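Local coordinates for Bd0816 (Bdellovibrio bacteriovorus HD100, PDB 5CER), which probably acts as a serine-type D-Ala-D-Ala carboxypeptidase of the peptidase S13 family, at residues Glu45-Asp50 with Ala201-Ile206; Leu207-Asn212 with Asp301-Ile306; Lys290-Leu295 with Ile382-Ile387. The protein carries 2 engineered substitutions. All coordinates share one frame; numbering follows the deposited sequence.

Interaction 1 of 3, residues Glu45-Asp50 with Ala201-Ile206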
ATOM      1  N   GLU A  45       5.241   7.799  19.007  1.00 28.04           N
ATOM      2  CA  GLU A  45       5.553   8.733  20.076  1.00 30.16           C
ATOM      3  C   GLU A  45       4.524   8.726  21.216  1.00 31.66           C
ATOM      4  O   GLU A  45       4.907   8.743  22.377  1.00 34.47           O
ATOM      5  CB  GLU A  45       5.690  10.131  19.532  1.00 31.45           C
ATOM      6  CG  GLU A  45       6.246  11.104  20.546  1.00 32.90           C
ATOM      7  CD  GLU A  45       6.425  12.477  19.950  1.00 35.77           C
ATOM      8  OE1 GLU A  45       7.336  12.630  19.086  1.00 37.40           O
ATOM      9  OE2 GLU A  45       5.650  13.388  20.316  1.00 37.44           O
ATOM     10  N   LYS A  46       3.245   8.707  20.894  1.00 31.97           N
ATOM     11  CA  LYS A  46       2.252   8.777  21.916  1.00 35.54           C
ATOM     12  C   LYS A  46       1.977   7.457  22.605  1.00 33.14           C
ATOM     13  O   LYS A  46       1.778   7.440  23.823  1.00 30.98           O
ATOM     14  CB  LYS A  46       0.930   9.335  21.379  1.00 41.79           C
ATOM     15  CG  LYS A  46       0.027   9.805  22.503  1.00 48.50           C
ATOM     16  CD  LYS A  46      -1.149  10.614  22.028  1.00 58.20           C
ATOM     17  CE  LYS A  46      -0.858  12.112  22.084  1.00 63.31           C
ATOM     18  NZ  LYS A  46      -1.954  12.874  21.437  1.00 63.59           N
ATOM     19  N   LEU A  47       1.930   6.383  21.840  1.00 29.66           N
ATOM     20  CA  LEU A  47       1.572   5.053  22.374  1.00 30.09           C
ATOM     21  C   LEU A  47       2.758   4.158  22.770  1.00 30.44           C
ATOM     22  O   LEU A  47       2.632   3.370  23.685  1.00 32.11           O
ATOM     23  CB  LEU A  47       0.703   4.272  21.377  1.00 28.01           C
ATOM     24  CG  LEU A  47      -0.591   4.981  20.969  1.00 27.93           C
ATOM     25  CD1 LEU A  47      -1.326   4.181  19.918  1.00 27.91           C
ATOM     26  CD2 LEU A  47      -1.485   5.218  22.183  1.00 28.48           C
ATOM     27  N   GLY A  48       3.893   4.293  22.098  1.00 30.51           N
ATOM     28  CA  GLY A  48       5.057   3.435  22.315  1.00 29.03           C
ATOM     29  C   GLY A  48       5.085   2.403  21.202  1.00 28.81           C
ATOM     30  O   GLY A  48       4.022   1.867  20.797  1.00 27.15           O
ATOM     31  N   VAL A  49       6.288   2.103  20.722  1.00 27.53           N
ATOM     32  CA  VAL A  49       6.447   1.238  19.554  1.00 27.66           C
ATOM     33  C   VAL A  49       5.813  -0.172  19.698  1.00 28.14           C
ATOM     34  O   VAL A  49       5.353  -0.760  18.701  1.00 26.74           O
ATOM     35  CB  VAL A  49       7.930   1.104  19.168  1.00 26.12           C
ATOM     36  CG1 VAL A  49       8.712   0.369  20.264  1.00 25.71           C
ATOM     37  CG2 VAL A  49       8.095   0.416  17.825  1.00 25.43           C
ATOM     38  N   ASP A  50       5.839  -0.712  20.912  1.00 28.67           N
ATOM     39  CA  ASP A  50       5.328  -2.067  21.160  1.00 29.38           C
ATOM     40  C   ASP A  50       3.955  -2.069  21.852  1.00 29.06           C
ATOM     41  O   ASP A  50       3.536  -3.079  22.379  1.00 30.25           O
ATOM     42  CB  ASP A  50       6.365  -2.885  21.935  1.00 29.39           C
ATOM     43  CG  ASP A  50       7.510  -3.343  21.062  1.00 30.03           C
ATOM     44  OD1 ASP A  50       7.287  -3.575  19.850  1.00 30.63           O
ATOM     45  OD2 ASP A  50       8.654  -3.496  21.556  1.00 31.48           O
ATOM     46  N   ALA A 201      -1.685  -7.434  17.736  1.00 27.71           N
ATOM     47  CA  ALA A 201      -0.268  -7.379  17.457  1.00 26.94           C
ATOM     48  C   ALA A 201       0.339  -6.061  17.987  1.00 26.55           C
ATOM     49  O   ALA A 201      -0.387  -5.081  18.183  1.00 27.76           O
ATOM     50  CB  ALA A 201      -0.041  -7.519  15.964  1.00 25.90           C
ATOM     51  N   PRO A 202       1.654  -6.048  18.238  1.00 26.38           N
ATOM     52  CA  PRO A 202       2.281  -4.803  18.652  1.00 26.74           C
ATOM     53  C   PRO A 202       2.163  -3.705  17.589  1.00 25.59           C
ATOM     54  O   PRO A 202       2.047  -4.014  16.406  1.00 26.65           O
ATOM     55  CB  PRO A 202       3.745  -5.191  18.878  1.00 27.09           C
ATOM     56  CG  PRO A 202       3.938  -6.471  18.158  1.00 27.26           C
ATOM     57  CD  PRO A 202       2.625  -7.156  18.145  1.00 27.21           C
ATOM     58  N   LEU A 203       2.125  -2.467  18.045  1.00 25.33           N
ATOM     59  CA  LEU A 203       1.782  -1.333  17.218  1.00 25.65           C
ATOM     60  C   LEU A 203       2.671  -1.298  15.984  1.00 25.87           C
ATOM     61  O   LEU A 203       2.173  -1.026  14.878  1.00 25.87           O
ATOM     62  CB  LEU A 203       1.899  -0.018  17.985  1.00 24.97           C
ATOM     63  CG  LEU A 203       1.598   1.248  17.190  1.00 25.24           C
ATOM     64  CD1 LEU A 203       0.142   1.296  16.727  1.00 25.23           C
ATOM     65  CD2 LEU A 203       1.964   2.515  17.979  1.00 25.04           C
ATOM     66  N   ARG A 204       3.959  -1.550  16.176  1.00 25.91           N
ATOM     67  CA  ARG A 204       4.892  -1.530  15.066  1.00 26.73           C
ATOM     68  C   ARG A 204       4.462  -2.435  13.889  1.00 26.18           C
ATOM     69  O   ARG A 204       4.697  -2.081  12.738  1.00 23.78           O
ATOM     70  CB  ARG A 204       6.313  -1.873  15.518  1.00 28.27           C
ATOM     71  CG  ARG A 204       6.537  -3.311  15.834  1.00 30.08           C
ATOM     72  CD  ARG A 204       7.890  -3.521  16.477  1.00 32.98           C
ATOM     73  NE  ARG A 204       7.973  -4.967  16.577  1.00 34.83           N
ATOM     74  CZ  ARG A 204       7.941  -5.746  17.625  1.00 37.64           C
ATOM     75  NH1 ARG A 204       7.944  -5.267  18.846  1.00 43.42           N
ATOM     76  NH2 ARG A 204       7.969  -7.038  17.432  1.00 39.59           N
ATOM     77  N   THR A 205       3.835  -3.583  14.202  1.00 25.39           N
ATOM     78  CA  THR A 205       3.339  -4.491  13.178  1.00 24.23           C
ATOM     79  C   THR A 205       2.030  -4.048  12.545  1.00 22.17           C
ATOM     80  O   THR A 205       1.842  -4.204  11.337  1.00 22.09           O
ATOM     81  CB  THR A 205       3.254  -5.907  13.747  1.00 26.02           C
ATOM     82  OG1 THR A 205       4.564  -6.243  14.212  1.00 27.41           O
ATOM     83  CG2 THR A 205       2.805  -6.925  12.687  1.00 25.19           C
ATOM     84  N   ILE A 206       1.156  -3.449  13.331  1.00 22.77           N
ATOM     85  CA  ILE A 206      -0.037  -2.805  12.783  1.00 22.50           C
ATOM     86  C   ILE A 206       0.414  -1.692  11.786  1.00 21.56           C
ATOM     87  O   ILE A 206      -0.142  -1.538  10.724  1.00 20.07           O
ATOM     88  CB  ILE A 206      -0.906  -2.214  13.898  1.00 22.78           C
ATOM     89  CG1 ILE A 206      -1.562  -3.316  14.709  1.00 23.80           C
ATOM     90  CG2 ILE A 206      -1.978  -1.298  13.287  1.00 23.68           C
ATOM     91  CD1 ILE A 206      -2.424  -2.870  15.875  1.00 23.72           C
TER
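Arg204 lays the base of its side chain over Val49, its CB 3.7 Å from Val49 CG2. With chi1 at 74°, CG stands between the backbone N and the carbonyl carbon, and the chain then runs extended to NE. Pro202 CG lies over one face of the guanidinium, offset toward its rim, while Asp50 comes to its edge as a salt-bridge partner. The modelled spacing of that ion pair is too short to trust, so its detail is doubtful; Asp50 OD2 has a second partner in the hydroxyl of Tyr289.

The backbone supplies the firmer link. Early N-H groups of a helix lack an acceptor in their own preceding turn, and here Val49 O takes the one on Arg204 N at 3.0 Å. Pro202, as N-cap, has no polar side-chain atom for that task. Leu203 CD2 rests 3.5 Å from Gly48 O and 4.0 Å from Leu47 CB, the two leucine side chains crossing at about a right angle. Gly48 leaves the helix with a positive phi of 101°, where a CB would press on the carbonyl oxygen of Leu47.

The contact thus joins the end of helix 35-47 to the start of helix 203-213. Helix 228-239 packs on Glu45 and Lys46, strand 54-61 follows the turn, and strand 194-199 leads into the second helix.

Interaction 2 of 3, residues Leu207-Asn212 with Asp301-Ile306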
ATOM      1  N   LEU A 207       1.445  -0.947  12.162  1.00 21.62           N
ATOM      2  CA  LEU A 207       1.953   0.117  11.329  1.00 21.69           C
ATOM      3  C   LEU A 207       2.608  -0.448  10.051  1.00 22.04           C
ATOM      4  O   LEU A 207       2.411   0.108   8.952  1.00 22.73           O
ATOM      5  CB  LEU A 207       2.911   0.990  12.140  1.00 22.08           C
ATOM      6  CG  LEU A 207       2.257   1.780  13.306  1.00 21.67           C
ATOM      7  CD1 LEU A 207       3.322   2.343  14.241  1.00 22.09           C
ATOM      8  CD2 LEU A 207       1.374   2.901  12.809  1.00 21.08           C
ATOM      9  N   LYS A 208       3.385  -1.514  10.200  1.00 21.57           N
ATOM     10  CA  LYS A 208       4.001  -2.174   9.071  1.00 21.76           C
ATOM     11  C   LYS A 208       2.942  -2.621   8.062  1.00 22.40           C
ATOM     12  O   LYS A 208       3.093  -2.424   6.861  1.00 20.30           O
ATOM     13  CB  LYS A 208       4.829  -3.367   9.532  1.00 21.91           C
ATOM     14  CG  LYS A 208       5.523  -4.115   8.392  1.00 22.13           C
ATOM     15  CD  LYS A 208       6.757  -3.375   7.893  1.00 22.24           C
ATOM     16  CE  LYS A 208       7.385  -4.128   6.728  1.00 22.85           C
ATOM     17  NZ  LYS A 208       8.783  -3.753   6.396  1.00 22.97           N
ATOM     18  N   ARG A 209       1.854  -3.191   8.583  1.00 22.84           N
ATOM     19  CA  ARG A 209       0.736  -3.605   7.737  1.00 23.47           C
ATOM     20  C   ARG A 209       0.075  -2.400   7.011  1.00 23.97           C
ATOM     21  O   ARG A 209      -0.141  -2.455   5.784  1.00 24.14           O
ATOM     22  CB  ARG A 209      -0.301  -4.352   8.579  1.00 23.99           C
ATOM     23  CG  ARG A 209      -1.520  -4.860   7.844  1.00 23.16           C
ATOM     24  CD  ARG A 209      -1.157  -5.759   6.718  1.00 22.68           C
ATOM     25  NE  ARG A 209      -2.306  -6.549   6.289  1.00 22.55           N
ATOM     26  CZ  ARG A 209      -2.306  -7.396   5.250  1.00 23.00           C
ATOM     27  NH1 ARG A 209      -1.242  -7.526   4.440  1.00 22.29           N
ATOM     28  NH2 ARG A 209      -3.426  -8.063   4.965  1.00 24.01           N
ATOM     29  N   MET A 210      -0.199  -1.329   7.762  1.00 22.53           N
ATOM     30  CA  MET A 210      -0.781  -0.134   7.205  1.00 22.99           C
ATOM     31  C   MET A 210       0.073   0.455   6.088  1.00 22.58           C
ATOM     32  O   MET A 210      -0.429   0.824   5.030  1.00 23.24           O
ATOM     33  CB  MET A 210      -0.933   0.919   8.313  1.00 24.10           C
ATOM     34  CG  MET A 210      -1.320   2.323   7.849  1.00 24.25           C
ATOM     35  SD  MET A 210      -1.329   3.458   9.244  1.00 24.02           S
ATOM     36  CE  MET A 210       0.451   3.779   9.396  1.00 24.73           C
ATOM     37  N   ASN A 211       1.366   0.608   6.362  1.00 21.56           N
ATOM     38  CA  ASN A 211       2.303   1.191   5.426  1.00 20.54           C
ATOM     39  C   ASN A 211       2.540   0.322   4.197  1.00 21.09           C
ATOM     40  O   ASN A 211       2.775   0.832   3.102  1.00 20.37           O
ATOM     41  CB  ASN A 211       3.604   1.582   6.188  1.00 20.77           C
ATOM     42  CG  ASN A 211       3.390   2.794   7.066  1.00 20.39           C
ATOM     43  OD1 ASN A 211       2.691   3.744   6.667  1.00 20.34           O
ATOM     44  ND2 ASN A 211       3.981   2.802   8.247  1.00 20.44           N
ATOM     45  N   ASN A 212       2.550  -0.989   4.381  1.00 22.50           N
ATOM     46  CA  ASN A 212       2.655  -1.927   3.253  1.00 23.11           C
ATOM     47  C   ASN A 212       1.505  -1.729   2.276  1.00 23.26           C
ATOM     48  O   ASN A 212       1.719  -1.634   1.056  1.00 23.70           O
ATOM     49  CB  ASN A 212       2.647  -3.390   3.758  1.00 23.32           C
ATOM     50  CG  ASN A 212       4.016  -3.874   4.267  1.00 24.85           C
ATOM     51  OD1 ASN A 212       5.069  -3.235   4.052  1.00 27.17           O
ATOM     52  ND2 ASN A 212       4.009  -5.020   4.920  1.00 24.94           N
ATOM     53  N   ASP A 301       9.324  -6.979   0.658  1.00 32.99           N
ATOM     54  CA  ASP A 301       7.947  -7.096   1.176  1.00 31.28           C
ATOM     55  C   ASP A 301       6.951  -7.315   0.034  1.00 30.81           C
ATOM     56  O   ASP A 301       6.502  -6.355  -0.609  1.00 29.78           O
ATOM     57  CB  ASP A 301       7.576  -5.876   1.998  1.00 31.08           C
ATOM     58  CG  ASP A 301       8.252  -5.854   3.336  1.00 31.96           C
ATOM     59  OD1 ASP A 301       8.271  -6.924   3.990  1.00 33.09           O
ATOM     60  OD2 ASP A 301       8.832  -4.782   3.704  1.00 32.13           O
ATOM     61  N   SER A 302       6.666  -8.584  -0.246  1.00 31.01           N
ATOM     62  CA  SER A 302       5.797  -8.987  -1.357  1.00 31.58           C
ATOM     63  C   SER A 302       4.441  -8.454  -1.256  1.00 30.48           C
ATOM     64  O   SER A 302       3.804  -8.228  -2.270  1.00 32.11           O
ATOM     65  CB  SER A 302       5.588 -10.504  -1.425  1.00 33.12           C
ATOM     66  OG  SER A 302       6.793 -11.222  -1.291  1.00 36.72           O
ATOM     67  N   ASP A 303       3.936  -8.352  -0.047  1.00 29.98           N
ATOM     68  CA  ASP A 303       2.579  -7.885   0.133  1.00 31.13           C
ATOM     69  C   ASP A 303       2.675  -6.401   0.492  1.00 29.64           C
ATOM     70  O   ASP A 303       2.402  -5.989   1.620  1.00 28.86           O
ATOM     71  CB  ASP A 303       1.882  -8.715   1.236  1.00 32.83           C
ATOM     72  CG  ASP A 303       0.358  -8.502   1.306  1.00 31.83           C
ATOM     73  OD1 ASP A 303      -0.184  -7.654   0.586  1.00 31.36           O
ATOM     74  OD2 ASP A 303      -0.273  -9.206   2.120  1.00 32.68           O
ATOM     75  N   SER A 304       3.099  -5.607  -0.479  1.00 28.88           N
ATOM     76  CA  SER A 304       3.288  -4.149  -0.268  1.00 27.74           C
ATOM     77  C   SER A 304       3.202  -3.447  -1.593  1.00 26.12           C
ATOM     78  O   SER A 304       3.350  -4.084  -2.655  1.00 29.22           O
ATOM     79  CB  SER A 304       4.640  -3.844   0.389  1.00 27.34           C
ATOM     80  OG  SER A 304       5.707  -3.777  -0.560  1.00 26.73           O
ATOM     81  N   THR A 305       3.052  -2.147  -1.537  1.00 24.05           N
ATOM     82  CA  THR A 305       3.025  -1.363  -2.762  1.00 23.70           C
ATOM     83  C   THR A 305       4.385  -1.190  -3.469  1.00 23.99           C
ATOM     84  O   THR A 305       4.412  -0.574  -4.537  1.00 24.31           O
ATOM     85  CB  THR A 305       2.482   0.071  -2.534  1.00 22.28           C
ATOM     86  OG1 THR A 305       3.416   0.804  -1.743  1.00 20.68           O
ATOM     87  CG2 THR A 305       1.075   0.056  -1.912  1.00 22.19           C
ATOM     88  N   ILE A 306       5.495  -1.641  -2.875  1.00 24.20           N
ATOM     89  CA  ILE A 306       6.786  -1.577  -3.531  1.00 25.06           C
ATOM     90  C   ILE A 306       7.394  -2.959  -3.738  1.00 26.97           C
ATOM     91  O   ILE A 306       8.596  -3.071  -3.896  1.00 27.60           O
ATOM     92  CB  ILE A 306       7.748  -0.674  -2.790  1.00 25.92           C
ATOM     93  CG1 ILE A 306       7.997  -1.167  -1.353  1.00 26.18           C
ATOM     94  CG2 ILE A 306       7.219   0.772  -2.815  1.00 24.92           C
ATOM     95  CD1 ILE A 306       9.049  -0.376  -0.578  1.00 25.71           C
TER
HETATM   96  O   HOH W   1       1.558  -6.494   4.437  1.00 19.16           O
HETATM   97  O   HOH W   2      -3.349 -10.260   2.831  1.00 48.84           O
HETATM   98  O   HOH W   3       3.444   1.670   0.580  1.00 18.18           O
HETATM   99  O   HOH W   4       5.949  -7.110   5.248  1.00 16.09           O
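Asp301 meets Lys208 tip to tip, its OD2 accepting from NZ at 2.9 Å on the syn side of the carboxylate, though 35° out of its plane. Lys208 reaches this point through a bend at chi2 (77°), and the same ammonium also lies within hydrogen-bonding reach of Ser292 O, Leu295 O and Tyr384 OH, so that with Asp301 four oxygens share three hydrogens. The other carboxylate oxygen, Asp301 OD1, is hydrogen-bonded to Tyr384 OH and, through water 4, to Asn212 ND2.

Two residues on, Asp303 OD2 pairs with Arg209 NH1 at 3.0 Å. The oxygen lies almost in the guanidinium plane, whereas the nitrogen stands well above the carboxylate, the two planes being 86° apart. Glu115 takes Arg209 NE as a second acid. Water 1 ties Asp303 O to both Arg209 NH1 and Asn212 ND2, and Asn212 CB packs 3.4 Å from that same carbonyl oxygen.

Ser304 brings its CA to 3.2 Å from Asn212 O in a CA-H...O contact. Its OG donates to Asp301 O and accepts from Ile306 N, the latter bond making an ST turn. Thr305 N then donates to Asn212 O at 3.0 Å; its OG1 is hydrogen-bonded to Thr321 OG1 of strand 317-324, in a sequence that matches the KTG motif of the family.

Here a loop is fastened to a helix by polar groups, many of them buried. Each cation has two acidic or several oxygen partners, so Lys208 and Arg209 probably remain charged, and Asn212 spends its amide nitrogen on waters while its OD1 accepts from Ser296 OG.

Interaction 3 of 3, residues Lys290-Leu295 with Ile382-Ile387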
ATOM      1  N   LYS A 290      14.316  -0.768  13.758  1.00 30.44           N
ATOM      2  CA  LYS A 290      14.800  -0.135  12.538  1.00 32.15           C
ATOM      3  C   LYS A 290      13.640   0.393  11.745  1.00 30.51           C
ATOM      4  O   LYS A 290      12.472   0.048  11.999  1.00 31.77           O
ATOM      5  CB  LYS A 290      15.584  -1.172  11.687  1.00 34.78           C
ATOM      6  CG  LYS A 290      16.953  -1.495  12.263  1.00 36.68           C
ATOM      7  CD  LYS A 290      17.731  -2.464  11.387  1.00 40.88           C
ATOM      8  CE  LYS A 290      17.261  -3.902  11.589  1.00 42.41           C
ATOM      9  NZ  LYS A 290      18.077  -4.882  10.812  1.00 44.48           N
ATOM     10  N   LEU A 291      13.942   1.225  10.762  1.00 29.20           N
ATOM     11  CA  LEU A 291      12.898   1.815   9.929  1.00 27.07           C
ATOM     12  C   LEU A 291      12.089   0.727   9.164  1.00 25.91           C
ATOM     13  O   LEU A 291      10.895   0.904   8.900  1.00 24.61           O
ATOM     14  CB  LEU A 291      13.520   2.828   8.961  1.00 27.65           C
ATOM     15  CG  LEU A 291      12.567   3.795   8.266  1.00 27.48           C
ATOM     16  CD1 LEU A 291      11.851   4.680   9.290  1.00 27.23           C
ATOM     17  CD2 LEU A 291      13.331   4.630   7.267  1.00 27.30           C
ATOM     18  N   SER A 292      12.754  -0.372   8.818  1.00 25.45           N
ATOM     19  CA  SER A 292      12.132  -1.485   8.132  1.00 25.45           C
ATOM     20  C   SER A 292      11.120  -2.256   8.973  1.00 25.17           C
ATOM     21  O   SER A 292      10.436  -3.125   8.427  1.00 25.60           O
ATOM     22  CB  SER A 292      13.208  -2.449   7.622  1.00 25.22           C
ATOM     23  OG  SER A 292      14.118  -2.764   8.639  1.00 27.64           O
ATOM     24  N   ASP A 293      11.065  -2.003  10.269  1.00 23.94           N
ATOM     25  CA  ASP A 293      10.039  -2.593  11.107  1.00 24.45           C
ATOM     26  C   ASP A 293       8.682  -1.933  11.007  1.00 24.60           C
ATOM     27  O   ASP A 293       7.690  -2.487  11.494  1.00 25.89           O
ATOM     28  CB  ASP A 293      10.497  -2.614  12.579  1.00 25.29           C
ATOM     29  CG  ASP A 293      11.643  -3.567  12.805  1.00 26.36           C
ATOM     30  OD1 ASP A 293      11.570  -4.694  12.309  1.00 27.56           O
ATOM     31  OD2 ASP A 293      12.654  -3.202  13.453  1.00 27.12           O
ATOM     32  N   VAL A 294       8.610  -0.738  10.417  1.00 25.38           N
ATOM     33  CA  VAL A 294       7.328  -0.061  10.165  1.00 23.35           C
ATOM     34  C   VAL A 294       7.077   0.338   8.706  1.00 22.35           C
ATOM     35  O   VAL A 294       5.945   0.576   8.341  1.00 21.56           O
ATOM     36  CB  VAL A 294       7.134   1.151  11.122  1.00 23.65           C
ATOM     37  CG1 VAL A 294       7.188   0.716  12.562  1.00 23.70           C
ATOM     38  CG2 VAL A 294       8.168   2.234  10.894  1.00 24.62           C
ATOM     39  N   LEU A 295       8.128   0.493   7.894  1.00 21.85           N
ATOM     40  CA  LEU A 295       7.957   0.848   6.494  1.00 21.04           C
ATOM     41  C   LEU A 295       8.404  -0.306   5.631  1.00 21.23           C
ATOM     42  O   LEU A 295       9.267  -1.111   6.016  1.00 23.15           O
ATOM     43  CB  LEU A 295       8.770   2.104   6.171  1.00 21.58           C
ATOM     44  CG  LEU A 295       8.451   3.386   6.926  1.00 21.35           C
ATOM     45  CD1 LEU A 295       9.252   4.539   6.370  1.00 21.57           C
ATOM     46  CD2 LEU A 295       6.988   3.738   6.877  1.00 21.38           C
ATOM     47  N   ILE A 382      20.077  -4.301   2.061  1.00 23.54           N
ATOM     48  CA  ILE A 382      19.713  -4.129   3.470  1.00 24.67           C
ATOM     49  C   ILE A 382      19.572  -5.542   4.209  1.00 26.65           C
ATOM     50  O   ILE A 382      19.045  -6.510   3.632  1.00 26.62           O
ATOM     51  CB  ILE A 382      18.437  -3.161   3.597  1.00 23.46           C
ATOM     52  CG1 ILE A 382      18.818  -1.571   3.516  1.00 23.95           C
ATOM     53  CG2 ILE A 382      17.662  -3.488   4.859  1.00 23.26           C
ATOM     54  CD1 ILE A 382      19.673  -0.978   4.652  1.00 25.13           C
ATOM     55  N   GLN A 383      20.068  -5.656   5.455  1.00 26.60           N
ATOM     56  CA  GLN A 383      19.807  -6.826   6.333  1.00 26.91           C
ATOM     57  C   GLN A 383      18.327  -6.882   6.736  1.00 23.92           C
ATOM     58  O   GLN A 383      17.907  -6.128   7.612  1.00 23.50           O
ATOM     59  CB  GLN A 383      20.626  -6.744   7.631  1.00 30.88           C
ATOM     60  CG  GLN A 383      22.061  -7.295   7.604  1.00 34.28           C
ATOM     61  CD  GLN A 383      22.262  -8.640   8.342  1.00 37.39           C
ATOM     62  OE1 GLN A 383      21.372  -9.204   9.020  1.00 39.77           O
ATOM     63  NE2 GLN A 383      23.466  -9.178   8.170  1.00 37.10           N
ATOM     64  N   TYR A 384      17.522  -7.722   6.089  1.00 20.62           N
ATOM     65  CA  TYR A 384      16.074  -7.728   6.340  1.00 19.23           C
ATOM     66  C   TYR A 384      15.429  -9.030   5.940  1.00 19.44           C
ATOM     67  O   TYR A 384      15.731  -9.591   4.885  1.00 18.74           O
ATOM     68  CB  TYR A 384      15.352  -6.566   5.589  1.00 17.88           C
ATOM     69  CG  TYR A 384      13.832  -6.563   5.738  1.00 16.17           C
ATOM     70  CD1 TYR A 384      13.230  -6.146   6.936  1.00 14.89           C
ATOM     71  CD2 TYR A 384      12.998  -6.968   4.673  1.00 15.27           C
ATOM     72  CE1 TYR A 384      11.847  -6.143   7.079  1.00 14.67           C
ATOM     73  CE2 TYR A 384      11.600  -6.966   4.798  1.00 15.01           C
ATOM     74  CZ  TYR A 384      11.021  -6.563   6.002  1.00 14.60           C
ATOM     75  OH  TYR A 384       9.667  -6.590   6.146  1.00 13.13           O
ATOM     76  N   THR A 385      14.525  -9.484   6.796  1.00 20.68           N
ATOM     77  CA  THR A 385      13.665 -10.623   6.518  1.00 21.29           C
ATOM     78  C   THR A 385      12.197 -10.206   6.564  1.00 20.39           C
ATOM     79  O   THR A 385      11.786  -9.538   7.496  1.00 20.26           O
ATOM     80  CB  THR A 385      13.840 -11.682   7.639  1.00 20.60           C
ATOM     81  OG1 THR A 385      15.211 -11.866   8.054  1.00 20.11           O
ATOM     82  CG2 THR A 385      13.209 -13.001   7.255  1.00 21.09           C
ATOM     83  N   GLU A 386      11.448 -10.622   5.543  1.00 19.42           N
ATOM     84  CA  GLU A 386      10.114 -10.180   5.324  1.00 19.62           C
ATOM     85  C   GLU A 386       9.310 -10.401   6.590  1.00 19.93           C
ATOM     86  O   GLU A 386       9.213 -11.512   7.059  1.00 18.96           O
ATOM     87  CB  GLU A 386       9.508 -10.909   4.123  1.00 18.86           C
ATOM     88  CG  GLU A 386       8.041 -10.588   3.855  1.00 19.50           C
ATOM     89  CD  GLU A 386       7.550 -11.085   2.511  1.00 19.95           C
ATOM     90  OE1 GLU A 386       8.040 -12.112   2.018  1.00 21.49           O
ATOM     91  OE2 GLU A 386       6.709 -10.408   1.897  1.00 21.74           O
ATOM     92  N   ILE A 387       8.750  -9.323   7.124  1.00 20.26           N
ATOM     93  CA  ILE A 387       7.804  -9.400   8.244  1.00 21.08           C
ATOM     94  C   ILE A 387       6.453  -9.856   7.701  1.00 19.82           C
ATOM     95  O   ILE A 387       5.947  -9.306   6.746  1.00 17.96           O
ATOM     96  CB  ILE A 387       7.650  -8.027   8.937  1.00 21.80           C
ATOM     97  CG1 ILE A 387       8.967  -7.609   9.601  1.00 21.38           C
ATOM     98  CG2 ILE A 387       6.506  -8.044   9.943  1.00 23.20           C
ATOM     99  CD1 ILE A 387       9.122  -6.110   9.797  1.00 20.23           C
TER
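Ser292 and Tyr384 meet in a loop-on-loop surface contact, where a short 3-10 turn at 291-293 receives the irregular chain 382-387. The turn lies between helix 270-286 and strand 296-297, in what is, by family, probably a penicillin-binding-protein/beta-lactamase-like domain; its partner comes between helix 356-375 and strand 399-400.

Tyr384 and Ile387 share the touch on Ser292. Tyr384 CG is anti to the backbone N (chi1 176°), which carries the ring toward the turn, and its ring atom CD1 comes 3.8 Å from Ser292 CB. Ser292 O approaches the ring obliquely, 3.6 Å from CE1, while the same oxygen accepts a hydrogen bond from Lys208 NZ. This carbonyl oxygen is also neighboured by Ile387 CD1, at 3.5 Å. That methyl continues to Asp293, 3.8 Å from OD1, with the isoleucine and aspartate side chains crossing at about a right angle.

Asp293 meanwhile belongs to its own turn: OD2 accepts from Lys290 N at 3.0 Å, a bond that holds the carboxylate across the start of the 3-10 segment. On the outer side, Lys290 bends at chi3 and brings NZ to Gln383 O, but at 3.4 Å this hydrogen bond is weak. Apart from it, the two segments meet by van der Waals packing.

Beneath the turn, Leu291 faces inward on Ile318 of strand 317-324 and Leu280 of helix 270-286. The partner loop is held in shape by its own tyrosine. Besides its bond to Asp301, Tyr384 OH accepts from Ile387 N at 3.0 Å, an almost straight bond of 173°.

Overall arrangement
Three contacts show how chemistry follows position in a fold. Interactions 1 and 2 are partly buried, centred about 10 and 9 Å from the centre of the chain, and use successive portions of helix 203-213: its first turn meets the end of helix 35-47, its later turns a loop. Interaction 3, about 15 Å out, is a surface contact between loops and buries less area. A backbone bond with leucine packing marks the first, charged pairs and waters the second, and mostly van der Waals contact the third. Interactions 2 and 3 share Lys208 and Tyr384 as polar links, whereas interactions 1 and 3 meet by packing of Val294 on Arg204.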